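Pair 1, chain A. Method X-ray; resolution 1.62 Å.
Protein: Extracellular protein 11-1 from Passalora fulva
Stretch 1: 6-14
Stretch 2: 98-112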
# COMPACT_ATOMS: atom_id res chain seq x y z
N CYS A 6 16.14 2.47 -10.69
CA CYS A 6 15.03 2.60 -9.71
C CYS A 6 13.77 1.98 -10.35
O CYS A 6 13.77 1.72 -11.59
CB CYS A 6 14.84 4.05 -9.24
SG CYS A 6 15.84 4.44 -7.77
N LYS A 7 12.74 1.76 -9.53
CA LYS A 7 11.40 1.25 -9.96
C LYS A 7 10.32 2.18 -9.40
O LYS A 7 10.60 2.95 -8.43
CB LYS A 7 11.21 -0.19 -9.46
CG LYS A 7 11.39 -0.35 -7.96
CD LYS A 7 11.12 -1.70 -7.43
CE LYS A 7 11.29 -1.79 -5.94
NZ LYS A 7 12.67 -2.19 -5.57
N ALA A 8 9.14 2.17 -10.03
CA ALA A 8 7.92 2.77 -9.48
C ALA A 8 7.13 1.62 -8.85
O ALA A 8 7.12 0.51 -9.43
CB ALA A 8 7.14 3.49 -10.53
N VAL A 9 6.56 1.87 -7.67
CA VAL A 9 5.85 0.85 -6.85
C VAL A 9 4.42 1.35 -6.61
O VAL A 9 4.25 2.46 -6.06
CB VAL A 9 6.57 0.52 -5.53
CG1 VAL A 9 5.80 -0.54 -4.76
CG2 VAL A 9 8.01 0.06 -5.75
N ALA A 10 3.42 0.57 -7.07
CA ALA A 10 1.98 0.76 -6.80
C ALA A 10 1.72 0.19 -5.39
O ALA A 10 1.89 -1.00 -5.21
CB ALA A 10 1.13 0.07 -7.83
N LEU A 11 1.36 1.05 -4.45
CA LEU A 11 1.15 0.70 -3.00
C LEU A 11 -0.34 0.83 -2.67
O LEU A 11 -1.03 1.76 -3.19
CB LEU A 11 1.95 1.65 -2.12
CG LEU A 11 3.47 1.60 -2.29
CD1 LEU A 11 4.10 2.85 -1.76
CD2 LEU A 11 4.05 0.39 -1.61
N LYS A 12 -0.79 -0.02 -1.77
CA LYS A 12 -2.19 0.05 -1.30
C LYS A 12 -2.27 -0.44 0.14
O LYS A 12 -1.69 -1.51 0.47
CB LYS A 12 -3.12 -0.70 -2.25
CG LYS A 12 -4.57 -0.62 -1.85
CD LYS A 12 -5.49 -0.97 -2.96
CE LYS A 12 -5.75 -2.43 -3.12
NZ LYS A 12 -7.11 -2.63 -3.71
N TRP A 13 -2.88 0.40 0.95
CA TRP A 13 -3.17 0.19 2.39
C TRP A 13 -4.61 -0.30 2.47
O TRP A 13 -5.52 0.33 1.86
CB TRP A 13 -2.97 1.48 3.13
CG TRP A 13 -3.18 1.38 4.59
CD1 TRP A 13 -2.20 1.26 5.55
CD2 TRP A 13 -4.44 1.49 5.29
NE1 TRP A 13 -2.77 1.28 6.78
CE2 TRP A 13 -4.14 1.39 6.67
CE3 TRP A 13 -5.77 1.67 4.89
CZ2 TRP A 13 -5.12 1.46 7.65
CZ3 TRP A 13 -6.75 1.72 5.87
CH2 TRP A 13 -6.42 1.61 7.21
N VAL A 14 -4.86 -1.39 3.17
CA VAL A 14 -6.20 -2.03 3.18
C VAL A 14 -6.65 -2.30 4.61
O VAL A 14 -5.86 -2.86 5.39
CB VAL A 14 -6.24 -3.32 2.32
CG1 VAL A 14 -7.67 -3.84 2.24
CG2 VAL A 14 -5.65 -3.13 0.92
N ASP A 98 16.75 -3.84 2.51
CA ASP A 98 16.17 -4.59 1.39
C ASP A 98 15.11 -3.71 0.73
O ASP A 98 14.12 -3.38 1.39
CB ASP A 98 15.61 -5.91 1.89
CG ASP A 98 15.25 -6.90 0.79
OD1 ASP A 98 15.26 -6.49 -0.42
OD2 ASP A 98 14.97 -8.09 1.16
N CYS A 99 15.29 -3.41 -0.55
CA CYS A 99 14.38 -2.52 -1.31
C CYS A 99 13.40 -3.32 -2.18
O CYS A 99 12.64 -2.68 -2.90
CB CYS A 99 15.16 -1.53 -2.16
SG CYS A 99 16.36 -0.51 -1.23
N ASP A 100 13.36 -4.65 -2.03
CA ASP A 100 12.34 -5.51 -2.69
C ASP A 100 10.96 -5.04 -2.25
O ASP A 100 10.83 -4.49 -1.15
CB ASP A 100 12.57 -6.99 -2.38
CG ASP A 100 13.77 -7.59 -3.17
OD1 ASP A 100 14.45 -6.83 -3.98
OD2 ASP A 100 14.05 -8.81 -2.99
N VAL A 101 9.96 -5.26 -3.09
CA VAL A 101 8.63 -4.62 -2.88
C VAL A 101 8.05 -5.10 -1.54
O VAL A 101 7.45 -4.27 -0.83
CB VAL A 101 7.63 -4.81 -4.03
CG1 VAL A 101 8.15 -4.17 -5.30
CG2 VAL A 101 7.29 -6.27 -4.26
N LYS A 102 8.22 -6.35 -1.15
CA LYS A 102 7.62 -6.81 0.13
C LYS A 102 8.17 -6.04 1.34
O LYS A 102 7.40 -5.38 2.06
CB LYS A 102 7.78 -8.31 0.27
CG LYS A 102 7.39 -8.84 1.63
CD LYS A 102 7.65 -10.33 1.66
CE LYS A 102 7.07 -11.07 2.83
NZ LYS A 102 7.31 -10.36 4.09
N PRO A 103 9.49 -6.09 1.64
CA PRO A 103 10.02 -5.41 2.83
C PRO A 103 9.80 -3.90 2.73
O PRO A 103 9.49 -3.30 3.77
CB PRO A 103 11.52 -5.81 2.90
CG PRO A 103 11.84 -6.32 1.52
CD PRO A 103 10.54 -6.90 0.97
N TYR A 104 10.03 -3.31 1.54
CA TYR A 104 9.84 -1.85 1.33
C TYR A 104 8.40 -1.48 1.72
O TYR A 104 8.18 -0.54 2.49
CB TYR A 104 10.17 -1.45 -0.10
CG TYR A 104 9.72 -0.06 -0.46
CD1 TYR A 104 10.41 1.08 -0.07
CD2 TYR A 104 8.58 0.13 -1.23
CE1 TYR A 104 9.96 2.36 -0.38
CE2 TYR A 104 8.11 1.39 -1.55
CZ TYR A 104 8.80 2.52 -1.13
OH TYR A 104 8.27 3.73 -1.47
N THR A 105 7.40 -2.17 1.15
CA THR A 105 5.96 -1.88 1.41
C THR A 105 5.68 -1.98 2.90
O THR A 105 5.03 -1.10 3.50
CB THR A 105 5.04 -2.81 0.59
OG1 THR A 105 5.37 -2.65 -0.79
CG2 THR A 105 3.59 -2.49 0.92
N GLU A 106 6.17 -3.04 3.54
CA GLU A 106 5.92 -3.24 4.99
C GLU A 106 6.54 -2.11 5.83
O GLU A 106 5.85 -1.67 6.78
CB GLU A 106 6.39 -4.63 5.41
CG GLU A 106 5.53 -5.69 4.82
CD GLU A 106 5.92 -7.10 5.25
OE1 GLU A 106 7.06 -7.23 5.79
OE2 GLU A 106 5.07 -8.05 5.13
N ARG A 107 7.73 -1.60 5.46
CA ARG A 107 8.34 -0.43 6.16
C ARG A 107 7.53 0.85 5.95
O ARG A 107 7.30 1.58 6.92
CB ARG A 107 9.81 -0.22 5.76
CG ARG A 107 10.71 -1.36 6.22
CD ARG A 107 12.18 -0.96 6.16
NE ARG A 107 12.55 -0.45 4.84
CZ ARG A 107 12.97 -1.20 3.82
NH1 ARG A 107 13.17 -2.49 3.99
NH2 ARG A 107 13.26 -0.63 2.66
N VAL A 108 7.08 1.10 4.73
CA VAL A 108 6.44 2.38 4.36
C VAL A 108 4.98 2.41 4.86
O VAL A 108 4.55 3.48 5.33
CB VAL A 108 6.57 2.57 2.83
CG1 VAL A 108 5.62 3.62 2.29
CG2 VAL A 108 8.03 2.88 2.50
N LEU A 109 4.20 1.33 4.65
CA LEU A 109 2.77 1.26 5.03
C LEU A 109 2.61 0.73 6.46
O LEU A 109 1.54 1.01 7.08
CB LEU A 109 1.98 0.39 4.03
CG LEU A 109 1.38 1.16 2.84
CD1 LEU A 109 2.45 1.81 1.99
CD2 LEU A 109 0.49 0.29 1.96
N GLY A 110 3.56 -0.05 6.98
CA GLY A 110 3.52 -0.51 8.39
C GLY A 110 2.57 -1.65 8.63
O GLY A 110 2.19 -1.89 9.81
N ARG A 111 2.19 -2.38 7.56
CA ARG A 111 1.26 -3.53 7.64
C ARG A 111 1.82 -4.66 6.78
O ARG A 111 2.51 -4.37 5.75
CB ARG A 111 -0.14 -3.17 7.16
CG ARG A 111 -0.77 -1.96 7.84
CD ARG A 111 -1.02 -2.24 9.31
NE ARG A 111 -1.66 -1.09 9.91
CZ ARG A 111 -2.42 -1.07 11.02
NH1 ARG A 111 -2.63 -2.16 11.76
NH2 ARG A 111 -2.94 0.10 11.38
N ARG A 112 1.42 -5.88 7.12
CA ARG A 112 1.85 -7.11 6.42
C ARG A 112 1.47 -7.06 4.93
O ARG A 112 0.26 -6.85 4.61
CB ARG A 112 1.18 -8.32 7.04
CG ARG A 112 1.69 -9.61 6.44
CD ARG A 112 1.06 -10.79 7.12
NE ARG A 112 1.32 -11.95 6.27
CZ ARG A 112 0.98 -13.21 6.57
NH1 ARG A 112 0.38 -13.47 7.72
NH2 ARG A 112 1.23 -14.18 5.70
O HOH W 1 -0.65 1.36 8.83

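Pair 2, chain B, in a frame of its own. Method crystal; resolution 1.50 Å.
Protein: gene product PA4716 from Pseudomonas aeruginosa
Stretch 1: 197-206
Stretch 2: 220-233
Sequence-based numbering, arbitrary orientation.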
# COMPACT_ATOMS: atom_id res chain seq x y z
N VAL B 197 8.04 13.47 -11.57
CA VAL B 197 7.21 14.24 -12.49
C VAL B 197 5.85 14.51 -11.83
O VAL B 197 5.25 13.60 -11.23
CB VAL B 197 6.95 13.49 -13.82
CG1 VAL B 197 5.96 14.26 -14.70
CG2 VAL B 197 8.24 13.26 -14.58
N TYR B 198 5.38 15.75 -11.96
CA TYR B 198 4.04 16.13 -11.53
C TYR B 198 3.29 16.70 -12.75
O TYR B 198 3.66 17.75 -13.27
CB TYR B 198 4.11 17.17 -10.40
CG TYR B 198 2.81 17.39 -9.67
CD1 TYR B 198 2.47 16.63 -8.56
CD2 TYR B 198 1.92 18.37 -10.08
CE1 TYR B 198 1.28 16.83 -7.88
CE2 TYR B 198 0.71 18.59 -9.41
CZ TYR B 198 0.39 17.81 -8.31
OH TYR B 198 -0.81 18.02 -7.65
N LEU B 199 2.28 15.98 -13.22
CA LEU B 199 1.45 16.44 -14.33
C LEU B 199 0.49 17.51 -13.82
O LEU B 199 -0.14 17.33 -12.79
CB LEU B 199 0.65 15.30 -14.95
CG LEU B 199 1.42 14.07 -15.44
CD1 LEU B 199 0.47 13.10 -16.12
CD2 LEU B 199 2.55 14.46 -16.36
N LEU B 200 0.39 18.61 -14.57
CA LEU B 200 -0.31 19.80 -14.08
C LEU B 200 -1.23 20.41 -15.13
O LEU B 200 -0.76 20.84 -16.17
CB LEU B 200 0.71 20.85 -13.64
CG LEU B 200 0.19 22.17 -13.06
CD1 LEU B 200 -0.60 21.91 -11.80
CD2 LEU B 200 1.35 23.11 -12.78
N ASP B 201 -2.52 20.43 -14.84
CA ASP B 201 -3.48 21.28 -15.55
C ASP B 201 -3.50 22.65 -14.87
O ASP B 201 -4.07 22.80 -13.79
CB ASP B 201 -4.86 20.61 -15.51
CG ASP B 201 -5.98 21.52 -15.99
OD1 ASP B 201 -5.69 22.52 -16.68
OD2 ASP B 201 -7.17 21.31 -15.71
N VAL B 202 -2.86 23.64 -15.48
CA VAL B 202 -2.68 24.95 -14.85
C VAL B 202 -3.98 25.75 -14.73
O VAL B 202 -4.13 26.57 -13.82
CB VAL B 202 -1.61 25.83 -15.55
CG1 VAL B 202 -0.29 25.08 -15.65
CG2 VAL B 202 -2.08 26.30 -16.92
N ASP B 203 -4.92 25.51 -15.65
CA ASP B 203 -6.19 26.24 -15.66
C ASP B 203 -7.12 25.71 -14.58
O ASP B 203 -7.71 26.48 -13.82
CB ASP B 203 -6.87 26.14 -17.02
CG ASP B 203 -6.07 26.80 -18.13
OD1 ASP B 203 -5.34 27.78 -17.87
OD2 ASP B 203 -6.12 26.40 -19.32
N GLY B 204 -7.26 24.38 -14.55
CA GLY B 204 -8.05 23.70 -13.54
C GLY B 204 -7.35 23.54 -12.20
O GLY B 204 -7.98 23.11 -11.24
N ARG B 205 -6.06 23.91 -12.14
CA ARG B 205 -5.25 23.79 -10.92
C ARG B 205 -5.39 22.40 -10.31
O ARG B 205 -5.67 22.25 -9.13
CB ARG B 205 -5.62 24.87 -9.92
CG ARG B 205 -5.36 26.26 -10.44
CD ARG B 205 -5.82 27.35 -9.52
NE ARG B 205 -5.53 28.67 -10.07
CZ ARG B 205 -5.97 29.81 -9.53
NH1 ARG B 205 -6.71 29.79 -8.43
NH2 ARG B 205 -5.66 30.97 -10.10
N GLU B 206 -5.21 21.40 -11.16
CA GLU B 206 -5.32 20.01 -10.77
C GLU B 206 -4.08 19.28 -11.23
O GLU B 206 -3.53 19.58 -12.29
CB GLU B 206 -6.56 19.38 -11.40
CG GLU B 206 -6.79 17.93 -10.99
CD GLU B 206 -8.17 17.43 -11.39
OE1 GLU B 206 -8.62 17.79 -12.50
OE2 GLU B 206 -8.79 16.71 -10.60
N ALA B 220 -2.65 13.19 -2.67
CA ALA B 220 -2.47 14.63 -2.47
C ALA B 220 -1.06 14.91 -1.95
O ALA B 220 -0.75 14.57 -0.81
CB ALA B 220 -3.51 15.16 -1.51
N THR B 221 -0.24 15.56 -2.78
CA THR B 221 1.20 15.64 -2.57
C THR B 221 1.61 17.02 -2.07
O THR B 221 1.76 17.96 -2.86
CB THR B 221 1.92 15.31 -3.90
OG1 THR B 221 1.41 14.08 -4.43
CG2 THR B 221 3.40 15.05 -3.71
N GLY B 222 1.81 17.16 -0.76
CA GLY B 222 2.19 18.43 -0.18
C GLY B 222 3.54 18.93 -0.64
O GLY B 222 3.77 20.15 -0.71
N SER B 223 4.44 18.01 -0.98
CA SER B 223 5.79 18.37 -1.41
C SER B 223 5.80 18.97 -2.82
O SER B 223 6.73 19.69 -3.17
CB SER B 223 6.75 17.17 -1.31
OG SER B 223 6.26 16.04 -1.99
N ALA B 224 4.77 18.65 -3.61
CA ALA B 224 4.57 19.22 -4.95
C ALA B 224 3.67 20.45 -4.92
O ALA B 224 3.74 21.29 -5.83
CB ALA B 224 3.98 18.19 -5.90
N ALA B 225 2.83 20.56 -3.90
CA ALA B 225 1.87 21.65 -3.80
C ALA B 225 2.57 23.00 -3.71
O ALA B 225 2.11 23.97 -4.31
CB ALA B 225 0.96 21.44 -2.60
N GLY B 226 3.66 23.05 -2.97
CA GLY B 226 4.45 24.26 -2.85
C GLY B 226 4.99 24.70 -4.20
O GLY B 226 4.67 25.80 -4.65
N PRO B 227 5.82 23.87 -4.83
CA PRO B 227 6.33 24.15 -6.18
C PRO B 227 5.26 24.54 -7.18
O PRO B 227 5.48 25.46 -7.95
CB PRO B 227 6.98 22.83 -6.57
CG PRO B 227 7.46 22.27 -5.27
CD PRO B 227 6.39 22.63 -4.28
N VAL B 228 4.13 23.84 -7.16
CA VAL B 228 3.04 24.13 -8.09
C VAL B 228 2.52 25.55 -7.85
O VAL B 228 2.34 26.31 -8.81
CB VAL B 228 1.88 23.10 -8.00
CG1 VAL B 228 0.62 23.61 -8.68
CG2 VAL B 228 2.30 21.77 -8.62
N ALA B 229 2.29 25.89 -6.59
CA ALA B 229 1.79 27.21 -6.23
C ALA B 229 2.75 28.29 -6.68
O ALA B 229 2.32 29.30 -7.23
CB ALA B 229 1.56 27.32 -4.73
N ALA B 230 4.05 28.06 -6.46
CA ALA B 230 5.08 29.03 -6.81
C ALA B 230 5.17 29.20 -8.32
O ALA B 230 5.42 30.30 -8.81
CB ALA B 230 6.43 28.62 -6.25
N TYR B 231 4.97 28.10 -9.05
CA TYR B 231 4.98 28.10 -10.51
C TYR B 231 3.84 28.92 -11.07
O TYR B 231 4.04 29.78 -11.93
CB TYR B 231 4.88 26.66 -11.04
CG TYR B 231 4.86 26.56 -12.56
CD1 TYR B 231 6.02 26.32 -13.27
CD2 TYR B 231 3.67 26.68 -13.27
CE1 TYR B 231 6.01 26.23 -14.65
CE2 TYR B 231 3.65 26.59 -14.65
CZ TYR B 231 4.82 26.37 -15.33
OH TYR B 231 4.79 26.27 -16.71
N LEU B 232 2.63 28.64 -10.59
CA LEU B 232 1.44 29.35 -11.06
C LEU B 232 1.57 30.85 -10.83
O LEU B 232 1.24 31.64 -11.69
CB LEU B 232 0.17 28.79 -10.40
CG LEU B 232 -0.20 27.35 -10.77
CD1 LEU B 232 -1.29 26.81 -9.86
CD2 LEU B 232 -0.64 27.24 -12.23
N VAL B 233 2.10 31.24 -9.67
CA VAL B 233 2.29 32.65 -9.35
C VAL B 233 3.41 33.29 -10.18
O VAL B 233 3.29 34.44 -10.62
CB VAL B 233 2.52 32.81 -7.82
CG1 VAL B 233 3.03 34.19 -7.47
CG2 VAL B 233 1.23 32.52 -7.08

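A helix packed across a strand, in two proteins. In pair 1, strand 6-14 meets helix 101-109 with axes 9.7 Å apart at closest approach and a crossing angle of -50°; in pair 2, strand 197-201 meets helix 222-233 at 10.3 Å and -54°. The backbones of 14 central residues superpose with an RMSD of 0.8 Å. The register is common to both: Val9(A), Leu11(A) and Trp13(A) fall on Tyr198(B), Leu200(B) and Val202(B), while Val101(A), Thr105(A) and Leu109(A) fall on Ala224(B), Val228(B) and Leu232(B). Alternate residues of stretch 1 thus meet successive helix turns, though Val202(B) lies just past the end of its strand. Ala10(A) and Leu199(B), between the first two, do not touch the helix; the backbone of Lys12(A) does, its O 3.2 Å from Leu109(A) CD2.

At the first level bulk is distributed differently. Val9(A) faces Val101(A), CG2 to CG1 4.3 Å, two side chains of equal size. In pair 2 the large residue is on the strand: the Tyr198(B) ring approaches the small Ala224(B), CD1 to CB 3.4 Å, and also reaches the next turn, CE2 to Val228(B) CG2 3.6 Å. In pair 1 the tyrosine belongs to the helix instead; Tyr104(A) CE2 approaches Leu11(A) CD2 at 4.2 Å, whereas its counterpart Pro227(B) makes no contact with the strand.

At the middle level both strands present leucine. Leu11(A), chi1 m, sets CD2 3.4 Å from Thr105(A) OG1, a hydroxyl whose hydrogen bond is made to Val101(A) O, 2.6 Å away within its own helix. Leu200(B), chi1 t, meets the matching Val228(B), CD1 to CG1 3.8 Å; the side-chain centres of Thr105(A) and Val228(B) coincide within 0.3 Å. At the next matched position, Val108(A) lies 4.4 Å from Leu11(A), CG1 to CD1, and Tyr231(B) 4.3 Å from Leu200(B), CD2 to CD2.

Leucine closes the last level in both. Leu109(A) CD2 packs 3.8 Å from Trp13(A) CB, and Leu232(B) CD2 3.7 Å from Val202(B) CB. The larger indole of pair 1 adds a polar link: one water accepts from Trp13(A) NE1 (3.0 Å) and Arg111(A) NE (2.9 Å) and donates to Leu109(A) O (2.8 Å), joining the strand to the residues around the helix end. In pair 2, Arg205(B) contributes its aliphatic part, CG 4.1 Å from Leu232(B) CD1.

Only pair 1 has a direct hydrogen bond across the contact, from Lys7(A) NZ to Cys99(A) O at 2.7 Å; pair 2 has none. The stretches bury 528 Å² in pair 1 and 379 Å² in pair 2.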